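Local coordinates for packaging enzyme P4 (Pseudomonas phage phi6, PDB 4BLO), which hydrolyses nucleoside triphosphates and, as a hexameric RecA-like packaging motor of a double-stranded RNA phage, probably drives viral RNA into the procapsid, at residues R111-G116 with S226-V231; S119-L124 with D215-F220. All blocks are in the same frame, centred on the assembly; numbering follows the deposited sequence.

Contact 1 (R111-G116 with S226-V231); sequences RWPSEG and SVVMVV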
ATOM      1  N   ARG L 111      21.079 -40.249  -0.484  1.00 45.13           N
ATOM      2  CA  ARG L 111      22.372 -40.133   0.196  1.00 46.80           C
ATOM      3  C   ARG L 111      22.878 -38.667   0.167  1.00 52.47           C
ATOM      4  O   ARG L 111      23.815 -38.324   0.900  1.00 54.68           O
ATOM      5  CB  ARG L 111      23.405 -41.062  -0.446  1.00 48.73           C
ATOM      6  CG  ARG L 111      23.327 -42.496   0.045  1.00 68.35           C
ATOM      7  CD  ARG L 111      24.350 -43.387  -0.637  1.00 90.01           C
ATOM      8  NE  ARG L 111      23.839 -43.945  -1.890  1.00114.08           N
ATOM      9  CZ  ARG L 111      24.445 -44.889  -2.606  1.00145.66           C
ATOM     10  NH1 ARG L 111      25.608 -45.394  -2.205  1.00139.46           N
ATOM     11  NH2 ARG L 111      23.895 -45.337  -3.726  1.00141.31           N
ATOM     12  N   TRP L 112      22.241 -37.820  -0.672  1.00 45.19           N
ATOM     13  CA  TRP L 112      22.574 -36.419  -0.895  1.00 42.99           C
ATOM     14  C   TRP L 112      21.340 -35.539  -0.686  1.00 44.85           C
ATOM     15  O   TRP L 112      20.263 -35.942  -1.122  1.00 45.25           O
ATOM     16  CB  TRP L 112      23.108 -36.263  -2.330  1.00 41.79           C
ATOM     17  CG  TRP L 112      23.616 -34.897  -2.702  1.00 41.30           C
ATOM     18  CD1 TRP L 112      24.903 -34.458  -2.620  1.00 44.61           C
ATOM     19  CD2 TRP L 112      22.859 -33.822  -3.294  1.00 39.27           C
ATOM     20  NE1 TRP L 112      25.000 -33.175  -3.115  1.00 43.19           N
ATOM     21  CE2 TRP L 112      23.757 -32.756  -3.525  1.00 43.03           C
ATOM     22  CE3 TRP L 112      21.513 -33.659  -3.652  1.00 39.55           C
ATOM     23  CZ2 TRP L 112      23.353 -31.548  -4.107  1.00 40.53           C
ATOM     24  CZ3 TRP L 112      21.117 -32.469  -4.239  1.00 39.56           C
ATOM     25  CH2 TRP L 112      22.030 -31.432  -4.464  1.00 39.72           C
ATOM     26  N   PRO L 113      21.440 -34.332  -0.066  1.00 38.92           N
ATOM     27  CA  PRO L 113      22.643 -33.663   0.487  1.00 38.91           C
ATOM     28  C   PRO L 113      23.136 -34.253   1.814  1.00 46.66           C
ATOM     29  O   PRO L 113      24.242 -33.919   2.252  1.00 46.31           O
ATOM     30  CB  PRO L 113      22.178 -32.218   0.673  1.00 38.79           C
ATOM     31  CG  PRO L 113      20.692 -32.332   0.925  1.00 42.90           C
ATOM     32  CD  PRO L 113      20.229 -33.506   0.099  1.00 38.84           C
ATOM     33  N   SER L 114      22.335 -35.134   2.448  1.00 45.00           N
ATOM     34  CA  SER L 114      22.706 -35.801   3.694  1.00 47.02           C
ATOM     35  C   SER L 114      22.262 -37.267   3.676  1.00 54.37           C
ATOM     36  O   SER L 114      21.321 -37.609   2.966  1.00 54.43           O
ATOM     37  CB  SER L 114      22.125 -35.079   4.901  1.00 51.12           C
ATOM     38  OG  SER L 114      22.516 -35.727   6.102  1.00 65.97           O
ATOM     39  N   GLU L 115      22.958 -38.135   4.441  1.00 53.07           N
ATOM     40  CA  GLU L 115      22.684 -39.572   4.473  1.00 54.39           C
ATOM     41  C   GLU L 115      21.306 -39.893   5.031  1.00 56.12           C
ATOM     42  O   GLU L 115      20.950 -39.449   6.128  1.00 54.60           O
ATOM     43  CB  GLU L 115      23.752 -40.338   5.277  1.00 58.23           C
ATOM     44  CG  GLU L 115      24.843 -40.960   4.421  1.00 73.06           C
ATOM     45  CD  GLU L 115      24.495 -42.157   3.551  1.00 95.73           C
ATOM     46  OE1 GLU L 115      23.366 -42.686   3.663  1.00 88.26           O
ATOM     47  OE2 GLU L 115      25.374 -42.574   2.762  1.00 97.36           O
ATOM     48  N   GLY L 116      20.564 -40.674   4.250  1.00 52.61           N
ATOM     49  CA  GLY L 116      19.231 -41.164   4.581  1.00 52.27           C
ATOM     50  C   GLY L 116      18.142 -40.126   4.538  1.00 53.12           C
ATOM     51  O   GLY L 116      17.061 -40.366   5.070  1.00 52.50           O
ATOM     52  N   SER L 226      15.472 -34.995  -4.752  1.00 38.80           N
ATOM     53  CA  SER L 226      16.335 -34.441  -3.716  1.00 37.21           C
ATOM     54  C   SER L 226      17.019 -33.204  -4.326  1.00 37.14           C
ATOM     55  O   SER L 226      17.994 -33.330  -5.076  1.00 37.07           O
ATOM     56  CB  SER L 226      17.336 -35.474  -3.216  1.00 42.83           C
ATOM     57  OG  SER L 226      18.028 -34.962  -2.088  1.00 51.61           O
ATOM     58  N   VAL L 227      16.443 -32.021  -4.063  1.00 30.19           N
ATOM     59  CA  VAL L 227      16.907 -30.747  -4.595  1.00 28.40           C
ATOM     60  C   VAL L 227      17.447 -29.841  -3.470  1.00 31.01           C
ATOM     61  O   VAL L 227      16.892 -29.797  -2.380  1.00 30.67           O
ATOM     62  CB  VAL L 227      15.761 -30.054  -5.403  1.00 29.67           C
ATOM     63  CG1 VAL L 227      16.184 -28.688  -5.966  1.00 28.36           C
ATOM     64  CG2 VAL L 227      15.230 -30.958  -6.519  1.00 29.98           C
ATOM     65  N   VAL L 228      18.541 -29.124  -3.764  1.00 29.23           N
ATOM     66  CA  VAL L 228      19.159 -28.108  -2.910  1.00 28.60           C
ATOM     67  C   VAL L 228      18.968 -26.752  -3.603  1.00 31.15           C
ATOM     68  O   VAL L 228      19.487 -26.551  -4.695  1.00 31.37           O
ATOM     69  CB  VAL L 228      20.664 -28.396  -2.602  1.00 32.07           C
ATOM     70  CG1 VAL L 228      21.369 -27.167  -1.992  1.00 30.30           C
ATOM     71  CG2 VAL L 228      20.811 -29.618  -1.700  1.00 32.96           C
ATOM     72  N   MET L 229      18.235 -25.841  -2.981  1.00 28.41           N
ATOM     73  CA  MET L 229      18.016 -24.490  -3.526  1.00 28.78           C
ATOM     74  C   MET L 229      18.734 -23.468  -2.674  1.00 30.05           C
ATOM     75  O   MET L 229      18.554 -23.480  -1.453  1.00 28.26           O
ATOM     76  CB  MET L 229      16.514 -24.138  -3.602  1.00 31.14           C
ATOM     77  CG  MET L 229      15.730 -25.035  -4.520  1.00 36.13           C
ATOM     78  SD  MET L 229      14.165 -24.299  -5.034  1.00 41.07           S
ATOM     79  CE  MET L 229      13.357 -24.113  -3.480  1.00 38.37           C
ATOM     80  N   VAL L 230      19.552 -22.582  -3.294  1.00 26.35           N
ATOM     81  CA  VAL L 230      20.231 -21.553  -2.497  1.00 26.80           C
ATOM     82  C   VAL L 230      19.267 -20.383  -2.393  1.00 33.05           C
ATOM     83  O   VAL L 230      18.758 -19.896  -3.410  1.00 32.14           O
ATOM     84  CB  VAL L 230      21.684 -21.150  -2.886  1.00 31.12           C
ATOM     85  CG1 VAL L 230      22.261 -22.028  -3.975  1.00 30.95           C
ATOM     86  CG2 VAL L 230      21.846 -19.660  -3.191  1.00 30.82           C
ATOM     87  N   VAL L 231      18.933 -20.021  -1.143  1.00 32.39           N
ATOM     88  CA  VAL L 231      17.937 -18.998  -0.835  1.00 33.04           C
ATOM     89  C   VAL L 231      18.639 -17.796  -0.139  1.00 39.73           C
ATOM     90  O   VAL L 231      19.157 -17.908   0.980  1.00 39.60           O
ATOM     91  CB  VAL L 231      16.697 -19.581  -0.061  1.00 36.75           C
ATOM     92  CG1 VAL L 231      16.051 -20.711  -0.851  1.00 36.25           C
ATOM     93  CG2 VAL L 231      17.054 -20.094   1.321  1.00 37.21           C
TER

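Contact 2 (S119-L124 with D215-F220); sequences SGVTAL and DISNLF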
ATOM      1  N   SER L 119      12.931 -37.400   0.415  1.00 46.60           N
ATOM      2  CA  SER L 119      12.781 -36.608  -0.803  1.00 45.35           C
ATOM      3  C   SER L 119      12.079 -35.299  -0.447  1.00 46.26           C
ATOM      4  O   SER L 119      11.199 -35.281   0.421  1.00 45.29           O
ATOM      5  CB  SER L 119      11.997 -37.383  -1.855  1.00 50.43           C
ATOM      6  OG  SER L 119      12.666 -38.585  -2.193  1.00 56.30           O
ATOM      7  N   GLY L 120      12.524 -34.212  -1.064  1.00 40.28           N
ATOM      8  CA  GLY L 120      11.989 -32.878  -0.817  1.00 37.28           C
ATOM      9  C   GLY L 120      12.966 -31.799  -1.214  1.00 38.96           C
ATOM     10  O   GLY L 120      13.779 -31.995  -2.125  1.00 38.36           O
ATOM     11  N   VAL L 121      12.917 -30.657  -0.522  1.00 35.31           N
ATOM     12  CA  VAL L 121      13.839 -29.571  -0.825  1.00 34.45           C
ATOM     13  C   VAL L 121      14.701 -29.239   0.406  1.00 36.47           C
ATOM     14  O   VAL L 121      14.279 -29.399   1.555  1.00 36.19           O
ATOM     15  CB  VAL L 121      13.151 -28.323  -1.451  1.00 37.76           C
ATOM     16  CG1 VAL L 121      12.613 -27.352  -0.404  1.00 36.65           C
ATOM     17  CG2 VAL L 121      14.097 -27.616  -2.407  1.00 37.32           C
ATOM     18  N   THR L 122      15.945 -28.869   0.120  1.00 31.87           N
ATOM     19  CA  THR L 122      16.951 -28.443   1.078  1.00 31.40           C
ATOM     20  C   THR L 122      17.222 -26.979   0.740  1.00 33.08           C
ATOM     21  O   THR L 122      17.271 -26.641  -0.446  1.00 32.46           O
ATOM     22  CB  THR L 122      18.158 -29.370   1.028  1.00 41.52           C
ATOM     23  OG1 THR L 122      17.721 -30.703   1.323  1.00 36.61           O
ATOM     24  CG2 THR L 122      19.269 -28.945   1.986  1.00 41.85           C
ATOM     25  N   ALA L 123      17.294 -26.099   1.764  1.00 27.60           N
ATOM     26  CA  ALA L 123      17.486 -24.669   1.527  1.00 26.07           C
ATOM     27  C   ALA L 123      18.816 -24.204   2.061  1.00 28.76           C
ATOM     28  O   ALA L 123      19.065 -24.235   3.262  1.00 28.04           O
ATOM     29  CB  ALA L 123      16.343 -23.853   2.138  1.00 25.86           C
ATOM     30  N   LEU L 124      19.673 -23.773   1.148  1.00 26.93           N
ATOM     31  CA  LEU L 124      21.006 -23.298   1.477  1.00 28.84           C
ATOM     32  C   LEU L 124      20.943 -21.787   1.658  1.00 37.61           C
ATOM     33  O   LEU L 124      20.930 -21.038   0.687  1.00 35.63           O
ATOM     34  CB  LEU L 124      22.012 -23.749   0.394  1.00 28.60           C
ATOM     35  CG  LEU L 124      23.474 -23.333   0.446  1.00 32.71           C
ATOM     36  CD1 LEU L 124      24.183 -23.954   1.610  1.00 33.65           C
ATOM     37  CD2 LEU L 124      24.141 -23.711  -0.840  1.00 35.49           C
ATOM     38  N   ASP L 215       5.444 -26.051  -0.248  1.00 28.69           N
ATOM     39  CA  ASP L 215       4.778 -26.500  -1.469  1.00 29.75           C
ATOM     40  C   ASP L 215       5.813 -27.052  -2.465  1.00 34.35           C
ATOM     41  O   ASP L 215       5.563 -28.080  -3.098  1.00 35.18           O
ATOM     42  CB  ASP L 215       3.967 -25.354  -2.102  1.00 31.61           C
ATOM     43  CG  ASP L 215       2.655 -25.028  -1.421  1.00 39.16           C
ATOM     44  OD1 ASP L 215       2.296 -25.737  -0.448  1.00 44.29           O
ATOM     45  OD2 ASP L 215       1.962 -24.094  -1.887  1.00 35.65           O
ATOM     46  N   ILE L 216       6.979 -26.387  -2.580  1.00 29.45           N
ATOM     47  CA  ILE L 216       8.068 -26.838  -3.451  1.00 29.73           C
ATOM     48  C   ILE L 216       8.651 -28.153  -2.868  1.00 37.29           C
ATOM     49  O   ILE L 216       8.827 -29.117  -3.611  1.00 36.96           O
ATOM     50  CB  ILE L 216       9.133 -25.730  -3.656  1.00 30.80           C
ATOM     51  CG1 ILE L 216       8.616 -24.638  -4.609  1.00 29.95           C
ATOM     52  CG2 ILE L 216      10.443 -26.302  -4.150  1.00 31.28           C
ATOM     53  CD1 ILE L 216       9.316 -23.298  -4.506  1.00 25.18           C
ATOM     54  N   SER L 217       8.879 -28.204  -1.536  1.00 34.99           N
ATOM     55  CA  SER L 217       9.417 -29.384  -0.858  1.00 35.30           C
ATOM     56  C   SER L 217       8.519 -30.600  -1.067  1.00 42.69           C
ATOM     57  O   SER L 217       9.016 -31.655  -1.455  1.00 43.90           O
ATOM     58  CB  SER L 217       9.608 -29.113   0.631  1.00 36.13           C
ATOM     59  OG  SER L 217      10.320 -30.161   1.268  1.00 41.52           O
ATOM     60  N   ASN L 218       7.197 -30.440  -0.866  1.00 41.58           N
ATOM     61  CA  ASN L 218       6.224 -31.533  -1.018  1.00 42.69           C
ATOM     62  C   ASN L 218       6.107 -31.983  -2.489  1.00 47.51           C
ATOM     63  O   ASN L 218       5.941 -33.176  -2.750  1.00 48.53           O
ATOM     64  CB  ASN L 218       4.868 -31.150  -0.439  1.00 37.91           C
ATOM     65  CG  ASN L 218       4.848 -30.937   1.062  1.00 50.62           C
ATOM     66  OD1 ASN L 218       4.005 -30.199   1.592  1.00 54.33           O
ATOM     67  ND2 ASN L 218       5.750 -31.587   1.791  1.00 31.25           N
ATOM     68  N   LEU L 219       6.268 -31.039  -3.433  1.00 42.26           N
ATOM     69  CA  LEU L 219       6.275 -31.309  -4.870  1.00 42.20           C
ATOM     70  C   LEU L 219       7.435 -32.273  -5.193  1.00 47.86           C
ATOM     71  O   LEU L 219       7.254 -33.233  -5.937  1.00 49.94           O
ATOM     72  CB  LEU L 219       6.424 -29.970  -5.621  1.00 40.50           C
ATOM     73  CG  LEU L 219       5.590 -29.707  -6.881  1.00 43.78           C
ATOM     74  CD1 LEU L 219       4.115 -29.961  -6.669  1.00 43.42           C
ATOM     75  CD2 LEU L 219       5.780 -28.289  -7.351  1.00 41.43           C
ATOM     76  N   PHE L 220       8.602 -32.066  -4.559  1.00 42.48           N
ATOM     77  CA  PHE L 220       9.772 -32.931  -4.732  1.00 41.42           C
ATOM     78  C   PHE L 220       9.612 -34.237  -3.956  1.00 50.24           C
ATOM     79  O   PHE L 220      10.095 -35.266  -4.429  1.00 53.68           O
ATOM     80  CB  PHE L 220      11.063 -32.218  -4.316  1.00 40.21           C
ATOM     81  CG  PHE L 220      11.417 -31.009  -5.153  1.00 38.82           C
ATOM     82  CD1 PHE L 220      11.095 -30.956  -6.504  1.00 40.73           C
ATOM     83  CD2 PHE L 220      12.114 -29.943  -4.600  1.00 38.98           C
ATOM     84  CE1 PHE L 220      11.433 -29.842  -7.279  1.00 40.94           C
ATOM     85  CE2 PHE L 220      12.464 -28.835  -5.380  1.00 40.58           C
ATOM     86  CZ  PHE L 220      12.122 -28.791  -6.713  1.00 38.75           C
TER

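Contact 1 (R111-G116 with S226-V231)
A single polar bond joins Trp112 to Ser226: the serine hydroxyl OG donates to the carbonyl O of Trp112 over 2.6 Å. The C=O...OG angle is 139°, with the donor tilted 20° from the carbonyl plane. That carbonyl belongs to the cis peptide before Pro113, which sets the O and the proline CD on the same side of the C-N bond, and Ser226 OG therefore also lies 3.4 Å from Pro113 CD. The backbone O of Ser226 comes up to the indole at its edge, in the ring plane, 3.3 Å from Trp112 CZ3. Strand 226-231 is an inner strand of the RecA-like sheet, and the loop between strands 109-110 and 117-118 lies over the sheet face that also carries helix 132-140, the helix following the ADP-binding P-loop. Apolar packing centres on one methyl. Val228 CG2, anti to its carbonyl carbon, meets Trp112 CH2 at 3.5 Å, the two side chains crossing at about a right angle. The same CG2 lies 3.8 Å from Pro113 CB, where the two side chains slide by in opposite directions. Trp112 NE1 is hydrogen-bonded to Leu140 O, and Val228 also touches Leu136 and Leu140.

Contact 2 (S119-L124 with D215-F220)
Gly120 and Val121, at the start of strand 120-126, lie directly against helix 208-222, with the Gly120 and Ser217 CA atoms 4.3 Å apart. The packing is dense here. Ser217 OG, anti to its own backbone N (chi1 -171°), accepts the amide N-H of Val121 at 3.2 Å in a fairly straight bond, 161° at the hydrogen. Beside it, Gly120 CA makes a CA-H...O contact of 3.3 Å with Ser217 O. Val121 CG1 sits over Ser217 CB, while its CG2 reaches Phe220 CE2 at 3.6 Å, close to the plane of the ring and at its edge. One face of that ring has Ile216 O above it, offset toward the rim, and Phe220 CB lies 3.5 Å from Gly120 O. On the strand side the contact is confined to Ser119-Val121: the N-to-C directions of strand 120-124 and helix 215-220 differ by 134°, and the strand leaves the helix. The same helix also borders a neighbouring subunit: Ser217 packs on Val151 of that subunit, and Asp215 OD2 forms a salt bridge with its Arg195. Ser217 thus supplies a polar partner for a buried strand amide within an otherwise largely apolar seam.

The centres of contacts 1 and 2 lie about 9 Å apart, and both are built on the central sheet, where strands 226-231 and 120-126 are parallel neighbours. Thr122 ties them together, its N and O making probable backbone hydrogen bonds with Val227 O and Met229 N. Contact 1 covers one face of this pair with the 111-116 loop; contact 2 packs helix 208-222 on the other, where Val227 CB meets the Phe220 ring. Both segments of contact 2 fall between the two segments of contact 1 in sequence, and helix 208-222 leads directly into strand 226-231. Strand 120-126 itself runs on toward the P-loop, so the strand that leads to the ADP site has the loop on one face and the helix on the other.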